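Local coordinates for heavy-metal chelation domain-containing protein (Pyrococcus horikoshii, PDB 3NPG), which is of unknown function but belongs to the DUF364 family and may chelate heavy metals, at residues K236-E239 / S240-K244; A74-N78 / I79-T83; I183-R186 / A187-A190. All blocks are in the same frame, centred on the assembly; numbering follows the deposited sequence.

Overall arrangement
From the N terminus, interaction 2 comes first: the loop after helix 67-72 turns at A74-N78 into helix 79-96, in the N-terminal part of the chain. Interactions 3 and 1 follow in the C-terminal part, which carries the mixed, mostly parallel sheet. At I183-A190 helix 180-186 gives way to the loop leading into strand 192-196; at K236-K244 helix 235-239 turns into strand 242-248, the antiparallel member of that sheet and outermost within this chain. Each contact closes only a local turn, and the three lie in series, neither nesting nor crossing. Interactions 1 and 3, with centres about 31 Å apart, lie on opposite sides of the chain's centre.

Interaction 1. Residues K236-E239 / S240-K244; sequences KGFE and SESIK
The hydroxyl of S242 lies over one face of the F238 ring, offset toward its rim, with OG 4.2 Å from CE1 of F238. The ring itself packs on A226 and L230 of helix 223-232 and on V220 of strand 214-220. F238 O draws two donors from opposite faces of its carbonyl plane: OG of S242 at 3.2 Å, tilted modestly from the plane, and the backbone N of E241, well above it. S242 OG can turn back to this oxygen because it stands beside its own backbone N, anti to the carbonyl carbon (chi1 -60°). A second serine grips the preceding carbonyl: OG of S240 donates to G237 O at 2.9 Å from above the carbonyl plane, while N of S240 donates to K236 O.

At the surface the extended chains of E239 and K244 cross obliquely. Their meeting is a salt bridge of 3.5 Å between OE2 of E239 and NZ of K244. This charge pair ties E239 of the helix to the emerging strand. S242 N bonds to E239 O at 3.2 Å, completing a type I beta turn from E239 to S242 that joins helix 235-239 to strand 242-248, antiparallel to its neighbour 214-220 and outermost within this chain.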
loop_
_atom_site.group_PDB
_atom_site.type_symbol
_atom_site.label_atom_id
_atom_site.label_comp_id
_atom_site.label_asym_id
_atom_site.label_seq_id
_atom_site.Cartn_x
_atom_site.Cartn_y
_atom_site.Cartn_z
ATOM N N LYS A 236 -1.201 11.571 -21.039
ATOM C CA LYS A 236 -2.049 12.083 -22.122
ATOM C C LYS A 236 -1.254 12.886 -23.162
ATOM O O LYS A 236 -1.656 12.951 -24.328
ATOM C CB LYS A 236 -3.219 12.898 -21.568
ATOM C CG LYS A 236 -4.467 12.060 -21.331
ATOM C CD LYS A 236 -5.636 12.919 -20.871
ATOM C CE LYS A 236 -6.962 12.204 -21.006
ATOM N NZ LYS A 236 -7.360 12.041 -22.433
ATOM N N GLY A 237 -0.121 13.451 -22.740
ATOM C CA GLY A 237 0.789 14.157 -23.636
ATOM C C GLY A 237 1.528 13.195 -24.540
ATOM O O GLY A 237 1.754 13.483 -25.718
ATOM N N PHE A 238 1.896 12.031 -23.991
ATOM C CA PHE A 238 2.530 10.949 -24.741
ATOM C C PHE A 238 1.491 10.231 -25.617
ATOM O O PHE A 238 1.803 9.817 -26.733
ATOM C CB PHE A 238 3.206 9.956 -23.766
ATOM C CG PHE A 238 3.438 8.572 -24.324
ATOM C CD1 PHE A 238 4.441 8.341 -25.257
ATOM C CD2 PHE A 238 2.683 7.488 -23.881
ATOM C CE1 PHE A 238 4.664 7.059 -25.764
ATOM C CE2 PHE A 238 2.907 6.205 -24.389
ATOM C CZ PHE A 238 3.895 5.999 -25.328
ATOM N N GLU A 239 0.253 10.088 -25.097
ATOM C CA GLU A 239 -0.856 9.430 -25.791
ATOM C C GLU A 239 -1.286 10.232 -27.033
ATOM O O GLU A 239 -1.635 9.640 -28.056
ATOM C CB GLU A 239 -2.044 9.254 -24.825
ATOM C CG GLU A 239 -3.068 8.231 -25.278
ATOM C CD GLU A 239 -4.170 7.964 -24.269
ATOM O OE1 GLU A 239 -4.758 8.943 -23.755
ATOM O OE2 GLU A 239 -4.460 6.774 -24.011
ATOM N N SER A 240 -1.233 11.584 -26.945
ATOM C CA SER A 240 -1.619 12.469 -28.053
ATOM C C SER A 240 -0.591 12.449 -29.196
ATOM O O SER A 240 -0.907 12.862 -30.313
ATOM C CB SER A 240 -1.831 13.895 -27.555
ATOM O OG SER A 240 -0.629 14.440 -27.038
ATOM N N GLU A 241 0.636 11.967 -28.918
ATOM C CA GLU A 241 1.696 11.866 -29.932
ATOM C C GLU A 241 1.764 10.441 -30.497
ATOM O O GLU A 241 2.776 10.052 -31.089
ATOM C CB GLU A 241 3.059 12.282 -29.337
ATOM C CG GLU A 241 3.107 13.726 -28.856
ATOM C CD GLU A 241 2.932 14.788 -29.928
ATOM O OE1 GLU A 241 3.148 14.477 -31.123
ATOM O OE2 GLU A 241 2.664 15.953 -29.563
ATOM N N SER A 242 0.673 9.674 -30.332
ATOM C CA SER A 242 0.601 8.293 -30.785
ATOM C C SER A 242 -0.734 8.005 -31.457
ATOM O O SER A 242 -1.671 8.798 -31.334
ATOM C CB SER A 242 0.800 7.340 -29.608
ATOM O OG SER A 242 2.062 7.534 -28.992
ATOM N N ILE A 243 -0.831 6.862 -32.165
ATOM C CA ILE A 243 -2.081 6.413 -32.774
ATOM C C ILE A 243 -2.489 5.057 -32.219
ATOM O O ILE A 243 -1.694 4.118 -32.242
ATOM C CB ILE A 243 -2.033 6.427 -34.335
ATOM C CG1 ILE A 243 -0.758 5.743 -34.878
ATOM C CG2 ILE A 243 -2.178 7.848 -34.874
ATOM C CD1 ILE A 243 -0.993 4.415 -35.490
ATOM N N LYS A 244 -3.703 4.970 -31.657
ATOM C CA LYS A 244 -4.217 3.729 -31.084
ATOM C C LYS A 244 -4.579 2.730 -32.181
ATOM O O LYS A 244 -5.073 3.126 -33.231
ATOM C CB LYS A 244 -5.433 4.012 -30.191
ATOM C CG LYS A 244 -5.080 4.687 -28.869
ATOM C CD LYS A 244 -6.327 4.996 -28.047
ATOM C CE LYS A 244 -5.988 5.700 -26.758
ATOM N NZ LYS A 244 -7.209 6.109 -26.015
#

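Interaction 2. Residues A74-N78 / I79-T83; sequences ADSLN and IIERT
R82 meets N78 through the backbone, R82 N donating to N78 O at 3.0 Å, and S76 through its side chain, which doubles back along the loop. The chain bends at chi3 (-58°), bringing R82 NH1 to S76 O at 2.7 Å; this bond lies near the guanidinium plane and also in the carbonyl plane. I79 CA sits over the centre of one guanidinium face, and L77 CA lies at the edge. Nearer the backbone, R82 CG fits between the carbonyl oxygens of A74 and S76. NE donates to V176 O of helix 174-177, so the arginine also joins the loop to that helix.

N78 is the N-cap of helix 79-96. Its OD1 receives a weak bond from I80 N at 3.0 Å, and ND2 turns to T59 O. S76 prepares this cap: its OG accepts from N78 N at 3.0 Å, forming an ST turn.

E81 reaches back from the first turn of the helix to the same serine. S76 OG donates to E81 OE1 at 2.7 Å, from above the carboxylate plane, while S61 OG bonds to OE2. The extended E81 chain crosses N78 at about a right angle, yet the carboxylate and the N78 amide are stacked, their planes 23° apart. With an alanine here instead of E81, the hydroxyls of S76 and S61 would probably lose their carboxylate partner and the N78 amide its stacked neighbour. Other subunits also meet this stretch: L77 packs on Y153 and R82 on L157, both of the second subunit, and I80 meets L232 of the third.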
loop_
_atom_site.group_PDB
_atom_site.type_symbol
_atom_site.label_atom_id
_atom_site.label_comp_id
_atom_site.label_asym_id
_atom_site.label_seq_id
_atom_site.Cartn_x
_atom_site.Cartn_y
_atom_site.Cartn_z
ATOM N N ALA A 74 14.497 -9.627 -19.787
ATOM C CA ALA A 74 13.036 -9.524 -19.771
ATOM C C ALA A 74 12.407 -10.551 -18.834
ATOM O O ALA A 74 11.366 -10.278 -18.245
ATOM C CB ALA A 74 12.484 -9.692 -21.170
ATOM N N ASP A 75 13.033 -11.739 -18.697
ATOM C CA ASP A 75 12.518 -12.798 -17.820
ATOM C C ASP A 75 13.234 -12.796 -16.449
ATOM O O ASP A 75 13.262 -13.827 -15.759
ATOM C CB ASP A 75 12.621 -14.180 -18.505
ATOM C CG ASP A 75 14.032 -14.578 -18.918
ATOM O OD1 ASP A 75 14.905 -13.684 -18.995
ATOM O OD2 ASP A 75 14.248 -15.772 -19.208
ATOM N N SER A 76 13.777 -11.618 -16.040
ATOM C CA SER A 76 14.495 -11.465 -14.771
ATOM C C SER A 76 13.537 -11.454 -13.581
ATOM O O SER A 76 12.374 -11.097 -13.731
ATOM C CB SER A 76 15.324 -10.181 -14.786
ATOM O OG SER A 76 15.933 -9.929 -13.529
ATOM N N LEU A 77 14.037 -11.821 -12.390
ATOM C CA LEU A 77 13.250 -11.753 -11.161
ATOM C C LEU A 77 13.148 -10.298 -10.698
ATOM O O LEU A 77 12.249 -9.949 -9.933
ATOM C CB LEU A 77 13.883 -12.625 -10.060
ATOM C CG LEU A 77 13.452 -14.104 -10.037
ATOM C CD1 LEU A 77 14.130 -14.895 -11.142
ATOM C CD2 LEU A 77 13.762 -14.732 -8.706
ATOM N N ASN A 78 14.060 -9.443 -11.197
ATOM C CA ASN A 78 14.088 -8.015 -10.897
ATOM C C ASN A 78 13.113 -7.281 -11.815
ATOM O O ASN A 78 13.282 -7.302 -13.039
ATOM C CB ASN A 78 15.518 -7.471 -11.084
ATOM C CG ASN A 78 15.752 -6.086 -10.535
ATOM O OD1 ASN A 78 14.884 -5.202 -10.588
ATOM N ND2 ASN A 78 16.969 -5.842 -10.085
ATOM N N ILE A 79 12.072 -6.654 -11.228
ATOM C CA ILE A 79 11.046 -5.921 -11.991
ATOM C C ILE A 79 11.648 -4.774 -12.854
ATOM O O ILE A 79 11.197 -4.558 -13.986
ATOM C CB ILE A 79 9.872 -5.438 -11.060
ATOM C CG1 ILE A 79 8.759 -4.711 -11.867
ATOM C CG2 ILE A 79 10.389 -4.572 -9.896
ATOM C CD1 ILE A 79 7.964 -5.603 -12.803
ATOM N N ILE A 80 12.704 -4.087 -12.336
ATOM C CA ILE A 80 13.390 -3.015 -13.074
ATOM C C ILE A 80 14.009 -3.568 -14.365
ATOM O O ILE A 80 13.847 -2.968 -15.435
ATOM C CB ILE A 80 14.449 -2.295 -12.183
ATOM C CG1 ILE A 80 13.822 -1.794 -10.861
ATOM C CG2 ILE A 80 15.122 -1.149 -12.953
ATOM C CD1 ILE A 80 14.811 -1.291 -9.851
ATOM N N GLU A 81 14.666 -4.743 -14.272
ATOM C CA GLU A 81 15.274 -5.408 -15.424
ATOM C C GLU A 81 14.204 -5.927 -16.407
ATOM O O GLU A 81 14.414 -5.869 -17.617
ATOM C CB GLU A 81 16.195 -6.543 -14.970
ATOM C CG GLU A 81 17.432 -6.062 -14.230
ATOM C CD GLU A 81 18.307 -7.164 -13.657
ATOM O OE1 GLU A 81 18.095 -8.346 -14.016
ATOM O OE2 GLU A 81 19.208 -6.842 -12.847
ATOM N N ARG A 82 13.047 -6.421 -15.878
ATOM C CA ARG A 82 11.925 -6.894 -16.710
ATOM C C ARG A 82 11.302 -5.745 -17.491
ATOM O O ARG A 82 11.065 -5.876 -18.696
ATOM C CB ARG A 82 10.841 -7.561 -15.850
ATOM C CG ARG A 82 11.113 -9.000 -15.511
ATOM C CD ARG A 82 9.820 -9.789 -15.295
ATOM N NE ARG A 82 8.979 -9.220 -14.231
ATOM C CZ ARG A 82 9.149 -9.468 -12.932
ATOM N NH1 ARG A 82 10.156 -10.227 -12.520
ATOM N NH2 ARG A 82 8.331 -8.930 -12.035
ATOM N N THR A 83 10.961 -4.632 -16.787
ATOM C CA THR A 83 10.318 -3.465 -17.403
ATOM C C THR A 83 11.186 -2.871 -18.522
ATOM O O THR A 83 10.678 -2.619 -19.616
ATOM C CB THR A 83 9.925 -2.435 -16.332
ATOM O OG1 THR A 83 9.319 -3.117 -15.228
ATOM C CG2 THR A 83 8.977 -1.379 -16.870
#

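Interaction 3. Residues I183-R186 / A187-A190; sequences ILDR and AKKA
The chain leaves helix 180-186 through an inverse gamma turn centred on A187, in which K188 N makes a weak bond to R186 O at 2.8 Å. A187 N likewise gives a weak bond to L184 O, and the A187 methyl rests beside the carbonyl oxygens of I183 and L184. This helix-to-strand connection leads into strand 192-196 of the parallel part of the sheet, consistent with a Rossmann-like alpha/beta fold, with A187 packed against I168 and I193.

K188 folds back toward D185. A bend at chi2 (-74°) carries its ammonium to D185 O, 3.1 Å from NZ, with the donor tilted from the carbonyl plane. The D185 side chain runs alongside, pointing the same way; its OD1 makes a long salt bridge of 3.7 Å with K188 NZ. R186 passes K188 at a slant, NH1 lying 3.7 Å from K188 CE, although its guanidinium is held chiefly by Y159, through a bond from NE to the backbone oxygen and a cation-pi contact. The nearby carboxylate probably eases the crowding of the two positive groups. One water completes the cluster: it donates to D185 OD2 and accepts from K188 NZ and, in the guanidinium plane, from R186 NH1 at 3.0 Å.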
loop_
_atom_site.group_PDB
_atom_site.type_symbol
_atom_site.label_atom_id
_atom_site.label_comp_id
_atom_site.label_asym_id
_atom_site.label_seq_id
_atom_site.Cartn_x
_atom_site.Cartn_y
_atom_site.Cartn_z
ATOM N N ILE A 183 -3.146 -15.939 -16.426
ATOM C CA ILE A 183 -4.377 -15.454 -17.061
ATOM C C ILE A 183 -4.777 -16.329 -18.251
ATOM O O ILE A 183 -5.935 -16.742 -18.348
ATOM C CB ILE A 183 -4.245 -13.944 -17.450
ATOM C CG1 ILE A 183 -4.202 -13.055 -16.185
ATOM C CG2 ILE A 183 -5.382 -13.506 -18.408
ATOM C CD1 ILE A 183 -3.614 -11.657 -16.414
ATOM N N LEU A 184 -3.807 -16.661 -19.123
ATOM C CA LEU A 184 -4.063 -17.503 -20.298
ATOM C C LEU A 184 -4.367 -18.948 -19.913
ATOM O O LEU A 184 -5.248 -19.564 -20.506
ATOM C CB LEU A 184 -2.882 -17.439 -21.282
ATOM C CG LEU A 184 -2.642 -16.072 -21.940
ATOM C CD1 LEU A 184 -1.389 -16.086 -22.773
ATOM C CD2 LEU A 184 -3.838 -15.650 -22.786
ATOM N N ASP A 185 -3.667 -19.478 -18.894
ATOM C CA ASP A 185 -3.897 -20.844 -18.411
ATOM C C ASP A 185 -5.308 -20.995 -17.826
ATOM O O ASP A 185 -5.948 -22.035 -18.024
ATOM C CB ASP A 185 -2.832 -21.235 -17.365
ATOM C CG ASP A 185 -3.159 -22.504 -16.576
ATOM O OD1 ASP A 185 -3.431 -23.551 -17.215
ATOM O OD2 ASP A 185 -3.104 -22.457 -15.321
ATOM N N ARG A 186 -5.804 -19.952 -17.125
ATOM C CA ARG A 186 -7.123 -19.995 -16.491
ATOM C C ARG A 186 -8.250 -19.557 -17.429
ATOM O O ARG A 186 -9.422 -19.732 -17.098
ATOM C CB ARG A 186 -7.129 -19.175 -15.185
ATOM C CG ARG A 186 -6.133 -19.691 -14.127
ATOM C CD ARG A 186 -6.381 -21.150 -13.765
ATOM N NE ARG A 186 -7.595 -21.317 -12.961
ATOM C CZ ARG A 186 -8.141 -22.498 -12.673
ATOM N NH1 ARG A 186 -7.599 -23.619 -13.135
ATOM N NH2 ARG A 186 -9.236 -22.565 -11.929
ATOM N N ALA A 187 -7.900 -19.044 -18.626
ATOM C CA ALA A 187 -8.888 -18.632 -19.635
ATOM C C ALA A 187 -9.454 -19.863 -20.369
ATOM O O ALA A 187 -9.269 -20.007 -21.582
ATOM C CB ALA A 187 -8.244 -17.683 -20.627
ATOM N N LYS A 188 -10.138 -20.752 -19.618
ATOM C CA LYS A 188 -10.647 -22.038 -20.120
ATOM C C LYS A 188 -11.739 -21.887 -21.186
ATOM O O LYS A 188 -11.735 -22.625 -22.173
ATOM C CB LYS A 188 -11.178 -22.912 -18.951
ATOM C CG LYS A 188 -10.232 -23.028 -17.754
ATOM C CD LYS A 188 -9.042 -23.933 -18.032
ATOM C CE LYS A 188 -8.213 -24.151 -16.791
ATOM N NZ LYS A 188 -6.931 -24.829 -17.100
ATOM N N LYS A 189 -12.696 -20.967 -20.962
ATOM C CA LYS A 189 -13.896 -20.822 -21.794
ATOM C C LYS A 189 -13.882 -19.500 -22.633
ATOM O O LYS A 189 -14.783 -19.272 -23.456
ATOM C CB LYS A 189 -15.141 -20.884 -20.881
ATOM C CG LYS A 189 -16.463 -20.975 -21.598
ATOM C CD LYS A 189 -17.600 -21.243 -20.627
ATOM C CE LYS A 189 -18.436 -20.014 -20.372
ATOM N NZ LYS A 189 -19.595 -20.310 -19.495
ATOM N N ALA A 190 -12.852 -18.652 -22.433
ATOM C CA ALA A 190 -12.762 -17.370 -23.130
ATOM C C ALA A 190 -12.462 -17.546 -24.603
ATOM O O ALA A 190 -11.560 -18.304 -24.971
ATOM C CB ALA A 190 -11.719 -16.484 -22.480
HETATM O O HOH W 1 -5.116 -24.316 -14.594
#